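PDB 2QS7: uncharacterized protein from Sulfolobus solfataricus P2, which is of unknown function but, as a member of the DsrE/DsrF-like family, is a putative oxidoreductase. Local coordinates for residues Ile27-Ala32 / Gln92-Ile97; Gly36-Leu41 / Leu133-Gly138; Trp46-Ile51 / Val102-Thr107. One frame throughout, in Å; residues are numbered along the deposited sequence.

Contact 1 (Ile27-Ala32 / Gln92-Ile97); sequences ILTSGA and QQAKEI
A94 and T29 meet methyl to methyl: CB of A94 lies 3.7 Å from CG2 of T29, and the same CB rests 4.0 Å from O of T29. S30 also touches A94, through its backbone rather than its hydroxyl, its CA standing 4.1 Å from CB of A94. With nothing larger than a methyl group between them, the two helices come close, and the CA atoms of S30 and A94 are 5.1 Å apart. Helices 19-34 and 87-97 lie side by side on one face of the five-stranded parallel sheet of this alpha/beta fold, where V100 lies under both T29 and A94, and V39 and L41 take up more of the T29 side chain. The torsion of T29 (chi1 -60°) sets CG2 anti to the backbone N and so sends the methyl across to A94, while OG1 is left beside its own helix backbone and bonds to the carbonyl oxygen of V25. The polar end of this buried threonine is thus satisfied one helical turn back, and apolar atoms alone of its side chain face the other helix. I27, L28 and A32 of the same helix pack on T107, V129 and L133 of the second subunit.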
loop_
_atom_site.group_PDB
_atom_site.type_symbol
_atom_site.label_atom_id
_atom_site.label_comp_id
_atom_site.label_asym_id
_atom_site.label_seq_id
_atom_site.Cartn_x
_atom_site.Cartn_y
_atom_site.Cartn_z
ATOM N N ILE A 27 -7.889 5.543 -12.086
ATOM C CA ILE A 27 -8.820 4.514 -12.529
ATOM C C ILE A 27 -9.784 4.158 -11.398
ATOM O O ILE A 27 -10.971 4.006 -11.619
ATOM C CB ILE A 27 -8.056 3.256 -13.050
ATOM C CG1 ILE A 27 -7.278 3.591 -14.326
ATOM C CG2 ILE A 27 -9.021 2.110 -13.316
ATOM C CD1 ILE A 27 -6.242 2.566 -14.660
ATOM N N LEU A 28 -9.277 4.022 -10.190
ATOM C CA LEU A 28 -10.161 3.761 -9.048
ATOM C C LEU A 28 -11.135 4.909 -8.859
ATOM O O LEU A 28 -12.312 4.702 -8.622
ATOM C CB LEU A 28 -9.357 3.614 -7.769
ATOM C CG LEU A 28 -8.737 2.258 -7.521
ATOM C CD1 LEU A 28 -7.535 2.417 -6.610
ATOM C CD2 LEU A 28 -9.796 1.321 -6.916
ATOM N N THR A 29 -10.618 6.136 -8.904
ATOM C CA THR A 29 -11.465 7.295 -8.673
ATOM C C THR A 29 -12.564 7.385 -9.704
ATOM O O THR A 29 -13.718 7.590 -9.377
ATOM C CB THR A 29 -10.645 8.574 -8.683
ATOM O OG1 THR A 29 -9.670 8.482 -7.637
ATOM C CG2 THR A 29 -11.534 9.785 -8.449
ATOM N N SER A 30 -12.176 7.208 -10.965
ATOM C CA SER A 30 -13.076 7.329 -12.101
ATOM C C SER A 30 -14.148 6.256 -12.060
ATOM O O SER A 30 -15.336 6.534 -12.216
ATOM C CB SER A 30 -12.263 7.193 -13.388
ATOM O OG SER A 30 -13.014 7.578 -14.521
ATOM N N GLY A 31 -13.709 5.025 -11.827
ATOM C CA GLY A 31 -14.627 3.876 -11.764
ATOM C C GLY A 31 -15.568 3.957 -10.584
ATOM O O GLY A 31 -16.739 3.756 -10.734
ATOM N N ALA A 32 -15.054 4.293 -9.407
ATOM C CA ALA A 32 -15.899 4.409 -8.219
ATOM C C ALA A 32 -16.918 5.539 -8.361
ATOM O O ALA A 32 -18.103 5.343 -8.043
ATOM C CB ALA A 32 -14.987 4.581 -6.954
ATOM N N GLN A 92 -10.219 14.763 -12.390
ATOM C CA GLN A 92 -11.008 15.944 -12.643
ATOM C C GLN A 92 -12.339 15.587 -13.285
ATOM O O GLN A 92 -13.369 16.162 -12.935
ATOM C CB GLN A 92 -10.227 16.973 -13.493
ATOM C CG GLN A 92 -11.017 18.231 -13.859
ATOM C CD GLN A 92 -11.727 18.917 -12.675
ATOM O OE1 GLN A 92 -12.946 19.149 -12.722
ATOM N NE2 GLN A 92 -10.982 19.214 -11.609
ATOM N N GLN A 93 -12.329 14.646 -14.222
ATOM C CA GLN A 93 -13.577 14.216 -14.871
ATOM C C GLN A 93 -14.476 13.560 -13.833
ATOM O O GLN A 93 -15.686 13.736 -13.863
ATOM C CB GLN A 93 -13.322 13.239 -16.022
ATOM N N ALA A 94 -13.880 12.808 -12.912
ATOM C CA ALA A 94 -14.658 12.147 -11.859
ATOM C C ALA A 94 -15.354 13.192 -10.992
ATOM O O ALA A 94 -16.509 13.002 -10.626
ATOM C CB ALA A 94 -13.798 11.241 -11.020
ATOM N N LYS A 95 -14.660 14.303 -10.685
ATOM C CA LYS A 95 -15.263 15.381 -9.886
ATOM C C LYS A 95 -16.476 15.959 -10.575
ATOM O O LYS A 95 -17.417 16.326 -9.909
ATOM C CB LYS A 95 -14.299 16.533 -9.603
ATOM C CG LYS A 95 -13.187 16.207 -8.681
ATOM C CD LYS A 95 -12.311 17.419 -8.356
ATOM C CE LYS A 95 -12.956 18.367 -7.366
ATOM N NZ LYS A 95 -11.979 19.453 -6.977
ATOM N N GLU A 96 -16.431 16.067 -11.901
ATOM C CA GLU A 96 -17.558 16.611 -12.671
ATOM C C GLU A 96 -18.723 15.621 -12.690
ATOM O O GLU A 96 -19.869 16.015 -12.617
ATOM C CB GLU A 96 -17.122 16.951 -14.105
ATOM C CG GLU A 96 -15.993 18.020 -14.204
ATOM C CD GLU A 96 -15.356 18.146 -15.618
ATOM O OE1 GLU A 96 -15.772 17.401 -16.546
ATOM O OE2 GLU A 96 -14.422 18.984 -15.797
ATOM N N ILE A 97 -18.418 14.334 -12.761
ATOM C CA ILE A 97 -19.425 13.270 -12.835
ATOM C C ILE A 97 -20.051 12.890 -11.488
ATOM O O ILE A 97 -21.257 12.685 -11.410
ATOM C CB ILE A 97 -18.779 12.007 -13.537
ATOM C CG1 ILE A 97 -19.066 12.061 -15.035
ATOM C CG2 ILE A 97 -19.269 10.669 -12.961
ATOM C CD1 ILE A 97 -18.585 13.345 -15.726
#

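Contact 2 (Gly36-Leu41 / Leu133-Gly138); sequences GYEVNL and LDRAEG
R135 reaches N40 through a chain that bends at its third torsion, while N40 holds CG anti to its own carbonyl carbon (chi1 -56°) and so offers its amide to the arginine. The contact joins strand 38-43, an inner strand of the parallel sheet in this three-layer alpha/beta fold, to the last turn of helix 129-136 on one face of that sheet. Its one hydrogen bond across the segments runs from NE of R135 to OD1 of N40 over 3.0 Å, and it is far from straight, with an N-H...O angle of 135°. The donor sits well above the carbonyl plane, and the amide and guanidinium planes stand 73° apart. CD of R135 also leans on OD1 of N40, at 3.5 Å. The other end of the amide is used as well: ND2 bonds to OG of S11 and makes a weak bond to OE2 of E38, which should limit rotation of the amide. E38, extended beyond CG, brings its carboxylate near the guanidinium, too far for a salt bridge but close enough that the opposite charges probably attract. Replacing R135 by a leucine would probably leave OD1 of N40 without its donor and the E38 carboxylate without the nearby positive charge. Backbone oxygens of R135 and E137 accept bonds from K9 at the end of the helix, and Y37, on the other face of the sheet, hydrogen-bonds through OH to D134 of the second subunit. On the E38 side of the guanidinium, OE2 of E38 lies 4.1 Å from NE of R135 and 4.2 Å from its NH2.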
loop_
_atom_site.group_PDB
_atom_site.type_symbol
_atom_site.label_atom_id
_atom_site.label_comp_id
_atom_site.label_asym_id
_atom_site.label_seq_id
_atom_site.Cartn_x
_atom_site.Cartn_y
_atom_site.Cartn_z
ATOM N N GLY A 36 -21.284 5.598 -8.467
ATOM C CA GLY A 36 -22.052 6.210 -7.403
ATOM C C GLY A 36 -21.370 6.316 -6.052
ATOM O O GLY A 36 -22.005 6.683 -5.070
ATOM N N TYR A 37 -20.088 6.007 -5.975
ATOM C CA TYR A 37 -19.344 6.170 -4.725
ATOM C C TYR A 37 -18.969 7.615 -4.439
ATOM O O TYR A 37 -18.723 8.368 -5.369
ATOM C CB TYR A 37 -18.005 5.416 -4.792
ATOM C CG TYR A 37 -18.035 3.902 -4.616
ATOM C CD1 TYR A 37 -18.597 3.059 -5.587
ATOM C CD2 TYR A 37 -17.466 3.305 -3.489
ATOM C CE1 TYR A 37 -18.612 1.669 -5.424
ATOM C CE2 TYR A 37 -17.485 1.913 -3.318
ATOM C CZ TYR A 37 -18.061 1.106 -4.291
ATOM O OH TYR A 37 -18.080 -0.255 -4.100
ATOM N N GLU A 38 -18.857 7.964 -3.160
ATOM C CA GLU A 38 -18.284 9.213 -2.721
ATOM C C GLU A 38 -16.790 8.843 -2.670
ATOM O O GLU A 38 -16.418 7.779 -2.146
ATOM C CB GLU A 38 -18.845 9.560 -1.338
ATOM C CG GLU A 38 -18.093 10.667 -0.624
ATOM C CD GLU A 38 -18.444 10.789 0.886
ATOM O OE1 GLU A 38 -19.640 10.424 1.192
ATOM O OE2 GLU A 38 -17.514 11.246 1.723
ATOM N N VAL A 39 -15.916 9.662 -3.260
ATOM C CA VAL A 39 -14.504 9.367 -3.253
ATOM C C VAL A 39 -13.750 10.522 -2.609
ATOM O O VAL A 39 -13.968 11.675 -2.961
ATOM C CB VAL A 39 -13.941 9.107 -4.696
ATOM C CG1 VAL A 39 -12.499 8.767 -4.651
ATOM C CG2 VAL A 39 -14.714 7.982 -5.386
ATOM N N ASN A 40 -12.862 10.183 -1.675
ATOM C CA ASN A 40 -12.031 11.158 -1.006
ATOM C C ASN A 40 -10.592 10.805 -1.296
ATOM O O ASN A 40 -10.176 9.683 -1.069
ATOM C CB ASN A 40 -12.259 11.142 0.516
ATOM C CG ASN A 40 -13.667 11.358 0.883
ATOM O OD1 ASN A 40 -14.234 12.415 0.607
ATOM N ND2 ASN A 40 -14.253 10.365 1.534
ATOM N N LEU A 41 -9.833 11.768 -1.805
ATOM C CA LEU A 41 -8.407 11.551 -2.052
ATOM C C LEU A 41 -7.610 12.460 -1.148
ATOM O O LEU A 41 -7.894 13.657 -1.045
ATOM C CB LEU A 41 -8.060 11.850 -3.504
ATOM C CG LEU A 41 -8.844 11.065 -4.571
ATOM C CD1 LEU A 41 -8.467 11.597 -5.989
ATOM C CD2 LEU A 41 -8.602 9.586 -4.470
ATOM N N LEU A 133 -8.975 10.612 8.492
ATOM C CA LEU A 133 -9.529 9.487 9.157
ATOM C C LEU A 133 -11.006 9.613 9.351
ATOM O O LEU A 133 -11.746 8.615 9.298
ATOM C CB LEU A 133 -8.947 9.353 10.581
ATOM C CG LEU A 133 -7.720 8.495 10.968
ATOM C CD1 LEU A 133 -6.601 8.641 10.018
ATOM C CD2 LEU A 133 -7.284 8.898 12.388
ATOM N N ASP A 134 -11.442 10.815 9.736
ATOM C CA ASP A 134 -12.837 11.067 9.964
ATOM C C ASP A 134 -13.615 10.882 8.713
ATOM O O ASP A 134 -14.642 10.248 8.704
ATOM C CB ASP A 134 -13.050 12.516 10.384
ATOM C CG ASP A 134 -12.814 12.771 11.877
ATOM O OD1 ASP A 134 -12.526 11.835 12.665
ATOM O OD2 ASP A 134 -12.971 13.955 12.257
ATOM N N ARG A 135 -13.134 11.472 7.632
ATOM C CA ARG A 135 -13.813 11.302 6.336
ATOM C C ARG A 135 -13.849 9.910 5.833
ATOM O O ARG A 135 -14.854 9.494 5.282
ATOM C CB ARG A 135 -13.162 12.181 5.245
ATOM C CG ARG A 135 -13.991 13.306 4.906
ATOM C CD ARG A 135 -13.633 13.928 3.676
ATOM N NE ARG A 135 -14.858 14.173 2.942
ATOM C CZ ARG A 135 -15.621 15.247 3.032
ATOM N NH1 ARG A 135 -15.342 16.249 3.840
ATOM N NH2 ARG A 135 -16.684 15.306 2.266
ATOM N N ALA A 136 -12.787 9.148 6.067
ATOM C CA ALA A 136 -12.734 7.764 5.614
ATOM C C ALA A 136 -13.548 6.763 6.383
ATOM O O ALA A 136 -13.844 5.660 5.890
ATOM C CB ALA A 136 -11.316 7.270 5.650
ATOM N N GLU A 137 -13.841 7.094 7.622
ATOM C CA GLU A 137 -14.508 6.187 8.521
ATOM C C GLU A 137 -15.779 5.615 7.930
ATOM O O GLU A 137 -16.583 6.340 7.422
ATOM C CB GLU A 137 -14.861 6.956 9.805
ATOM C CG GLU A 137 -15.190 6.083 11.017
ATOM C CD GLU A 137 -15.707 6.951 12.215
ATOM O OE1 GLU A 137 -15.390 8.184 12.262
ATOM O OE2 GLU A 137 -16.440 6.412 13.083
ATOM N N GLY A 138 -15.915 4.298 7.981
ATOM C CA GLY A 138 -17.089 3.621 7.498
ATOM C C GLY A 138 -17.042 3.204 6.044
ATOM O O GLY A 138 -17.922 2.487 5.615
#

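Contact 3 (Trp46-Ile51 / Val102-Thr107); sequences WGLQAI and VFACST
The backbones of helix 45-50 and strand 99-105 come closest at L48 and A104, whose CA atoms are 6.5 Å apart, and no hydrogen bond joins the two segments. L48 fills the space between them with its forked end. Its CG stands anti to the backbone N (chi1 -175°), which carries both methyls out from the helix toward the strand. CD1 meets CB of A104 at 3.6 Å, a methyl-to-methyl contact, and CD2 lies 3.5 Å from the carbonyl oxygen O of C105, with the C105 side chain itself more distant. I51, one turn along, loses surface to the strand near V102 and A104 without a close touch. M109 packs on both L48 and A104, T108 on L48, and L119 and V126 on A104, within the buried interior. W46 faces elsewhere: its NE1 bonds to D20 of the third subunit, and its ring stacks on Y68 of that subunit. At C105 the strand gives way to helix 106-111, the cysteine taking the N-cap position and its SG capping a backbone N of the new helix. Such a strand running straight into a helix at the C-terminal edge of a parallel sheet is typical of Rossmann-like alpha/beta folds.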
loop_
_atom_site.group_PDB
_atom_site.type_symbol
_atom_site.label_atom_id
_atom_site.label_comp_id
_atom_site.label_asym_id
_atom_site.label_seq_id
_atom_site.Cartn_x
_atom_site.Cartn_y
_atom_site.Cartn_z
ATOM N N TRP A 46 4.867 12.040 -1.554
ATOM C CA TRP A 46 5.197 12.096 -2.978
ATOM C C TRP A 46 3.994 12.407 -3.841
ATOM O O TRP A 46 4.111 13.014 -4.912
ATOM C CB TRP A 46 5.837 10.778 -3.404
ATOM C CG TRP A 46 6.885 10.338 -2.468
ATOM C CD1 TRP A 46 6.935 9.167 -1.783
ATOM C CD2 TRP A 46 8.034 11.092 -2.066
ATOM N NE1 TRP A 46 8.062 9.131 -0.998
ATOM C CE2 TRP A 46 8.744 10.306 -1.142
ATOM C CE3 TRP A 46 8.525 12.362 -2.394
ATOM C CZ2 TRP A 46 9.937 10.739 -0.546
ATOM C CZ3 TRP A 46 9.685 12.797 -1.799
ATOM C CH2 TRP A 46 10.392 11.981 -0.887
ATOM N N GLY A 47 2.836 11.989 -3.360
ATOM C CA GLY A 47 1.597 12.229 -4.063
ATOM C C GLY A 47 1.263 13.698 -4.025
ATOM O O GLY A 47 0.669 14.226 -4.944
ATOM N N LEU A 48 1.633 14.375 -2.955
ATOM C CA LEU A 48 1.352 15.797 -2.861
ATOM C C LEU A 48 2.225 16.536 -3.859
ATOM O O LEU A 48 1.808 17.487 -4.509
ATOM C CB LEU A 48 1.598 16.269 -1.440
ATOM C CG LEU A 48 1.238 17.715 -1.176
ATOM C CD1 LEU A 48 -0.193 17.992 -1.545
ATOM C CD2 LEU A 48 1.481 17.962 0.278
ATOM N N GLN A 49 3.446 16.078 -4.003
ATOM C CA GLN A 49 4.382 16.656 -4.979
ATOM C C GLN A 49 3.769 16.593 -6.381
ATOM O O GLN A 49 3.850 17.518 -7.176
ATOM C CB GLN A 49 5.641 15.780 -5.011
ATOM C CG GLN A 49 6.949 16.486 -5.161
ATOM C CD GLN A 49 7.463 16.951 -3.823
ATOM O OE1 GLN A 49 7.114 16.377 -2.769
ATOM N NE2 GLN A 49 8.284 17.991 -3.844
ATOM N N ALA A 50 3.138 15.461 -6.662
ATOM C CA ALA A 50 2.517 15.178 -7.944
ATOM C C ALA A 50 1.328 16.095 -8.294
ATOM O O ALA A 50 0.966 16.203 -9.455
ATOM C CB ALA A 50 2.067 13.718 -7.960
ATOM N N ILE A 51 0.703 16.731 -7.308
ATOM C CA ILE A 51 -0.402 17.642 -7.592
ATOM C C ILE A 51 -0.001 19.122 -7.475
ATOM O O ILE A 51 -0.858 20.002 -7.408
ATOM C CB ILE A 51 -1.638 17.386 -6.731
ATOM C CG1 ILE A 51 -1.329 17.492 -5.237
ATOM C CG2 ILE A 51 -2.224 16.002 -7.015
ATOM C CD1 ILE A 51 -2.578 17.575 -4.405
ATOM N N VAL A 102 -10.766 16.279 -3.172
ATOM C CA VAL A 102 -9.324 16.198 -3.215
ATOM C C VAL A 102 -8.768 17.037 -2.111
ATOM O O VAL A 102 -9.027 18.243 -2.046
ATOM C CB VAL A 102 -8.817 16.689 -4.575
ATOM C CG1 VAL A 102 -7.292 16.704 -4.659
ATOM C CG2 VAL A 102 -9.414 15.804 -5.670
ATOM N N PHE A 103 -8.023 16.391 -1.233
ATOM C CA PHE A 103 -7.391 17.028 -0.090
ATOM C C PHE A 103 -5.875 16.931 -0.191
ATOM O O PHE A 103 -5.349 15.953 -0.680
ATOM C CB PHE A 103 -7.824 16.335 1.203
ATOM C CG PHE A 103 -9.291 16.413 1.461
ATOM C CD1 PHE A 103 -9.857 17.570 1.976
ATOM C CD2 PHE A 103 -10.112 15.369 1.130
ATOM C CE1 PHE A 103 -11.213 17.668 2.199
ATOM C CE2 PHE A 103 -11.461 15.444 1.356
ATOM C CZ PHE A 103 -12.018 16.602 1.899
ATOM N N ALA A 104 -5.208 17.957 0.318
ATOM C CA ALA A 104 -3.773 18.024 0.394
ATOM C C ALA A 104 -3.378 17.955 1.860
ATOM O O ALA A 104 -3.981 18.597 2.700
ATOM C CB ALA A 104 -3.249 19.378 -0.255
ATOM N N CYS A 105 -2.355 17.168 2.145
ATOM C CA CYS A 105 -1.816 16.975 3.477
ATOM C C CYS A 105 -1.012 18.164 3.973
ATOM O O CYS A 105 0.017 18.504 3.397
ATOM C CB CYS A 105 -0.877 15.777 3.425
ATOM S SG CYS A 105 0.124 15.514 4.893
ATOM N N SER A 106 -1.450 18.771 5.064
ATOM C CA SER A 106 -0.784 19.944 5.596
ATOM C C SER A 106 0.607 19.659 6.152
ATOM O O SER A 106 1.471 20.521 6.065
ATOM C CB SER A 106 -1.655 20.613 6.654
ATOM O OG SER A 106 -1.967 19.711 7.688
ATOM N N THR A 107 0.846 18.468 6.700
ATOM C CA THR A 107 2.170 18.137 7.276
ATOM C C THR A 107 3.267 18.034 6.216
ATOM O O THR A 107 4.338 18.613 6.357
ATOM C CB THR A 107 2.122 16.846 8.101
ATOM O OG1 THR A 107 1.165 17.017 9.138
ATOM C CG2 THR A 107 3.472 16.549 8.754
#

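All three contacts gather round the parallel sheet. Contact 1 and contact 3 are buried and apolar, made largely by methyl groups without a hydrogen bond between their segments, whereas contact 2 is partly buried and polar, nearer the surface, where an arginine and a glutamate come in. Contacts 1 and 2 meet on opposite faces of strand 38-43: V39 packs against T29 and A32, while N40 and E38 turn to the helix on the far side. Contacts 2 and 3 share the sheet, since L41 O and F103 N of the adjacent strands lie 2.7 Å apart, a probable hydrogen bond, and the F103 ring packs on R135. Contacts 1 and 3 barely touch, through K95 and V102.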